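Local coordinates for protein peptidoglycan N-acetylglucosamine deacetylase (Bacillus cereus, PDB 5N1P) that catalyses the metal-dependent deacetylation of N-acetylglucosamine residues in peptidoglycan, releasing acetate, at residues 16-19 and 20-24; 105-108 and 109-112; 142-145 and 146-149. All blocks are in the same frame, centred on the assembly; numbering follows the deposited sequence.

Contact 1 of 3, residues 16-19 and 20-24; sequences TAEL and LNTLK
Leu20 N donates to Thr16 O at 2.9 Å, with an N-H...O angle of 164°, and Leu23 N repeats the pattern to Leu19 O. Between these two rungs Asn21 N is hydrogen-bonded to Ala17 O and Thr22 N to Glu18 O, each at 3.0 Å, so the carbonyls of 16-19 all accept an i to i+4 bond, the ladder of an alpha helix. Thr22 OG1 sits 3.1 Å from Glu18 O, turned back over the preceding turn by a chi1 of -64°. Two polar side chains are paired outside these segments: Thr16 OG1 bonds to Asp164 OD2 and Gly13 N, and Asn21 OD1 to Arg48 of helix 43-51.

On the apolar face, Leu19 CG lies 4.0 Å from Leu23 CD1, the two side chains set obliquely to each other. The Thr16 and Leu20 side chains lie side by side, pointing the same way, with CG2 of Thr16 4.2 Å from CD1 of Leu20. Phe32 of strand 31-34 touches all three leucines, which seats helix 16-25 on the sheet within the beta-alpha-beta unit 2-9, 16-25, 31-34. With the carbonyls of 16-19 all bonded to N-H groups one turn on, these polar atoms are paired where Leu19, Leu20 and Leu23 are buried, while Glu18 stays exposed on the outer side.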
# COMPACT_ATOMS: atom_id res chain seq x y z
N THR A 16 -6.47 4.84 -10.94
CA THR A 16 -5.04 4.87 -10.62
C THR A 16 -4.27 5.90 -11.45
O THR A 16 -3.38 6.57 -10.94
CB THR A 16 -4.44 3.46 -10.79
OG1 THR A 16 -5.11 2.59 -9.89
CG2 THR A 16 -2.95 3.45 -10.48
N ALA A 17 -4.62 6.04 -12.72
CA ALA A 17 -3.95 7.03 -13.56
C ALA A 17 -4.18 8.44 -13.00
O ALA A 17 -3.25 9.25 -12.92
CB ALA A 17 -4.43 6.92 -15.01
N GLU A 18 -5.41 8.73 -12.58
CA GLU A 18 -5.71 10.02 -11.98
C GLU A 18 -4.92 10.24 -10.69
O GLU A 18 -4.40 11.34 -10.45
CB GLU A 18 -7.20 10.14 -11.69
CG GLU A 18 -7.57 11.45 -11.02
CD GLU A 18 -9.06 11.64 -10.91
OE1 GLU A 18 -9.80 10.73 -11.34
OE2 GLU A 18 -9.49 12.70 -10.39
N LEU A 19 -4.83 9.21 -9.86
CA LEU A 19 -4.03 9.30 -8.65
C LEU A 19 -2.57 9.61 -8.97
O LEU A 19 -1.96 10.47 -8.34
CB LEU A 19 -4.13 8.00 -7.85
CG LEU A 19 -3.23 7.91 -6.62
CD1 LEU A 19 -3.50 9.05 -5.63
CD2 LEU A 19 -3.42 6.56 -5.94
N LEU A 20 -2.01 8.91 -9.94
CA LEU A 20 -0.63 9.14 -10.33
C LEU A 20 -0.40 10.57 -10.79
O LEU A 20 0.64 11.16 -10.49
CB LEU A 20 -0.22 8.16 -11.43
CG LEU A 20 -0.04 6.73 -10.92
CD1 LEU A 20 0.11 5.77 -12.07
CD2 LEU A 20 1.19 6.66 -10.00
N ASN A 21 -1.36 11.12 -11.51
CA ASN A 21 -1.25 12.50 -11.97
C ASN A 21 -1.30 13.47 -10.79
O ASN A 21 -0.55 14.44 -10.74
CB ASN A 21 -2.35 12.82 -12.98
CG ASN A 21 -2.20 12.04 -14.27
OD1 ASN A 21 -1.10 11.61 -14.62
ND2 ASN A 21 -3.30 11.84 -14.98
N THR A 22 -2.15 13.17 -9.81
CA THR A 22 -2.26 13.99 -8.62
C THR A 22 -0.95 13.97 -7.82
O THR A 22 -0.47 15.01 -7.38
CB THR A 22 -3.44 13.53 -7.74
OG1 THR A 22 -4.66 13.73 -8.47
CG2 THR A 22 -3.50 14.32 -6.43
N LEU A 23 -0.38 12.78 -7.65
CA LEU A 23 0.88 12.64 -6.93
C LEU A 23 2.00 13.42 -7.63
O LEU A 23 2.78 14.12 -6.97
CB LEU A 23 1.25 11.16 -6.79
CG LEU A 23 0.31 10.37 -5.88
CD1 LEU A 23 0.56 8.87 -6.00
CD2 LEU A 23 0.47 10.84 -4.43
N LYS A 24 2.06 13.32 -8.95
CA LYS A 24 3.08 14.02 -9.73
C LYS A 24 2.95 15.53 -9.62
O LYS A 24 3.95 16.24 -9.51
CB LYS A 24 3.01 13.59 -11.20
CG LYS A 24 4.11 14.21 -12.06
CD LYS A 24 3.96 13.82 -13.52
CE LYS A 24 4.16 12.33 -13.72
NZ LYS A 24 4.16 11.97 -15.17

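Contact 2 of 3, residues 105-108 and 109-112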
# COMPACT_ATOMS: atom_id res chain seq x y z
N GLY A 105 -3.52 -13.26 11.29
CA GLY A 105 -3.28 -14.20 10.20
C GLY A 105 -1.87 -14.74 10.03
O GLY A 105 -1.68 -15.95 9.87
N LEU A 106 -0.88 -13.85 10.06
CA LEU A 106 0.51 -14.27 9.85
C LEU A 106 1.09 -14.80 11.15
O LEU A 106 1.77 -14.09 11.88
CB LEU A 106 1.36 -13.10 9.35
CG LEU A 106 1.43 -12.77 7.86
CD1 LEU A 106 2.55 -11.75 7.66
CD2 LEU A 106 1.65 -14.01 6.98
N ASN A 107 0.83 -16.07 11.42
CA ASN A 107 1.33 -16.71 12.64
C ASN A 107 2.84 -16.96 12.61
O ASN A 107 3.50 -16.70 11.60
CB ASN A 107 0.60 -18.03 12.88
CG ASN A 107 0.67 -18.95 11.69
OD1 ASN A 107 1.75 -19.33 11.26
ND2 ASN A 107 -0.48 -19.32 11.15
N GLU A 108 3.36 -17.48 13.71
CA GLU A 108 4.77 -17.81 13.86
C GLU A 108 5.40 -18.46 12.64
O GLU A 108 6.44 -18.02 12.14
CB GLU A 108 4.93 -18.77 15.03
CG GLU A 108 5.87 -18.35 16.09
CD GLU A 108 5.71 -19.20 17.33
OE1 GLU A 108 4.64 -19.11 17.97
OE2 GLU A 108 6.62 -19.98 17.65
N GLY A 109 4.78 -19.55 12.20
CA GLY A 109 5.32 -20.35 11.11
C GLY A 109 5.34 -19.59 9.81
O GLY A 109 6.29 -19.70 9.04
N LEU A 110 4.29 -18.82 9.55
CA LEU A 110 4.22 -18.02 8.33
C LEU A 110 5.23 -16.88 8.34
O LEU A 110 5.82 -16.56 7.32
CB LEU A 110 2.81 -17.47 8.11
CG LEU A 110 1.77 -18.52 7.70
CD1 LEU A 110 0.43 -17.86 7.43
CD2 LEU A 110 2.24 -19.29 6.48
N ARG A 111 5.44 -16.26 9.51
CA ARG A 111 6.42 -15.17 9.56
C ARG A 111 7.82 -15.72 9.25
O ARG A 111 8.61 -15.06 8.57
CB ARG A 111 6.39 -14.46 10.91
CG ARG A 111 5.06 -13.80 11.17
CD ARG A 111 5.13 -12.71 12.24
NE ARG A 111 5.64 -13.15 13.53
CZ ARG A 111 4.91 -13.76 14.47
NH1 ARG A 111 3.64 -14.08 14.23
NH2 ARG A 111 5.46 -14.09 15.63
N ASN A 112 8.12 -16.92 9.72
CA ASN A 112 9.39 -17.57 9.35
C ASN A 112 9.49 -17.81 7.85
O ASN A 112 10.53 -17.57 7.25
CB ASN A 112 9.56 -18.88 10.11
CG ASN A 112 9.92 -18.67 11.55
OD1 ASN A 112 10.43 -17.61 11.92
ND2 ASN A 112 9.67 -19.68 12.38
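Arg111 N donates a hydrogen bond to Asn107 O over 2.9 Å, at an N-H...O angle of 160°, the first i to i+4 bond of helix 108-116. The guanidinium of the same arginine returns to the loop ahead of it: NH1 donates to Leu106 O at 3.0 Å, in the plane of that carbonyl and on a lone pair. The oxygen is only 7° out of the guanidinium plane, which makes this an edge-on bond, while Glu108 CA sits 3.8 Å above one face. A bend at chi3 folds the chain back far enough for this.

Asn107 is the N-cap. Its chi1 of 54° sets CG between the backbone N and the carbonyl carbon, and from there OD1 accepts from Leu110 N at 3.1 Å, the donor tilted from the amide plane. Leu106, centre of an inverse gamma turn, brings the chain into the cap; its CD2 meets Leu110 CB at 3.8 Å, the two side chains crossing at about a right angle. Beyond the segments, Arg111 NE forms a salt bridge with Asp203 and the group makes a cation-pi contact with Trp201, while Asn112 OD1 bonds to Arg205 near the C terminus.

Contact 3 of 3, residues 142-145 and 146-149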
# COMPACT_ATOMS: atom_id res chain seq x y z
N ALA A 142 -14.43 12.29 0.62
CA ALA A 142 -13.01 12.62 0.55
C ALA A 142 -12.57 13.53 1.69
O ALA A 142 -11.51 13.32 2.28
CB ALA A 142 -12.68 13.28 -0.80
N ALA A 143 -13.38 14.54 1.98
CA ALA A 143 -13.07 15.47 3.06
C ALA A 143 -13.01 14.73 4.40
O ALA A 143 -12.14 15.01 5.23
CB ALA A 143 -14.11 16.59 3.12
N GLN A 144 -13.92 13.79 4.60
CA GLN A 144 -13.98 13.01 5.84
C GLN A 144 -12.78 12.07 5.94
O GLN A 144 -12.19 11.89 7.00
CB GLN A 144 -15.28 12.21 5.91
CG GLN A 144 -15.40 11.32 7.15
CD GLN A 144 -15.61 12.09 8.43
OE1 GLN A 144 -14.92 11.85 9.43
NE2 GLN A 144 -16.58 13.00 8.44
N ILE A 145 -12.42 11.46 4.82
CA ILE A 145 -11.23 10.61 4.78
C ILE A 145 -9.97 11.41 5.09
O ILE A 145 -9.11 10.98 5.86
CB ILE A 145 -11.11 9.93 3.42
CG1 ILE A 145 -12.25 8.92 3.26
CG2 ILE A 145 -9.76 9.23 3.27
CD1 ILE A 145 -12.44 8.44 1.83
N ALA A 146 -9.89 12.61 4.52
CA ALA A 146 -8.74 13.46 4.76
C ALA A 146 -8.64 13.79 6.26
O ALA A 146 -7.55 13.73 6.83
CB ALA A 146 -8.82 14.72 3.92
N GLN A 147 -9.75 14.11 6.91
CA GLN A 147 -9.67 14.43 8.33
C GLN A 147 -9.35 13.18 9.16
O GLN A 147 -8.72 13.29 10.20
CB GLN A 147 -10.94 15.11 8.85
CG GLN A 147 -12.21 14.29 8.77
CD GLN A 147 -13.24 14.73 9.79
OE1 GLN A 147 -12.89 15.18 10.88
NE2 GLN A 147 -14.52 14.65 9.43
N ASN A 148 -9.78 12.00 8.70
CA ASN A 148 -9.42 10.77 9.39
C ASN A 148 -7.91 10.60 9.43
O ASN A 148 -7.34 10.26 10.46
CB ASN A 148 -10.04 9.54 8.73
CG ASN A 148 -11.55 9.47 8.91
OD1 ASN A 148 -12.14 10.20 9.72
ND2 ASN A 148 -12.18 8.59 8.14
N VAL A 149 -7.28 10.85 8.29
CA VAL A 149 -5.83 10.76 8.19
C VAL A 149 -5.13 11.87 8.96
O VAL A 149 -4.25 11.60 9.78
CB VAL A 149 -5.38 10.79 6.73
CG1 VAL A 149 -3.85 10.85 6.65
CG2 VAL A 149 -5.89 9.56 6.01
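Ala142 O accepts from Ala146 N at 2.9 Å, a rung of helix 138-152, the connecting helix of the beta-alpha-beta unit between strands 126-127 and 157-163 in this NodB-homology (CE4) domain. Ala146 CB approaches the same oxygen to 3.4 Å. Both alanines meet helix 167-182, where Ala142 touches Ala171 and Ala146 touches Ala175.

Next, Ala143 O accepts from Gln147 N at 3.1 Å, on the exposed flank. Gln144 O follows with Asn148 N at 3.0 Å. The Gln144 side chain leaves with CG anti to the backbone N (178°) and bends at chi2, which brings its amide against that of Gln147, the two planes 39° apart. Gln147 reaches this position with its own CG lodged between its backbone N and carbonyl carbon, from which the rest of the chain runs extended to the amide. Asn148 is tied outward, its ND2 hydrogen-bonded to Tyr133 OH and Ser128 O, which joins the helix to the loop that follows strand 126-127.

Ile145 completes the buried face, its side chain touching Asp130, Tyr133, Gln168 and Ala172. Ile145 O receives Val149 N at 3.0 Å with an N-H...O angle of 161°, and Val149 CG2 comes to 3.5 Å from that same oxygen, Ile145 O.

How the contacts relate
Each contact joins adjacent segments within eight or nine consecutive residues, so none closes a long loop, and they follow in series without nesting or crossing. Contact 1 lies on the first helix, packed against strand 31-34. Contact 2 comes after strand 95-96 and starts helix 108-116; it faces residues of the C-terminal end and lies across the chain's centre from contact 1, their centres about 35 Å apart. Contact 3, on helix 138-152 between strands 126-127 and 157-163, is about 18 Å from contact 1, centre to centre. The two do not touch, yet side chains of helix 167-182 meet both.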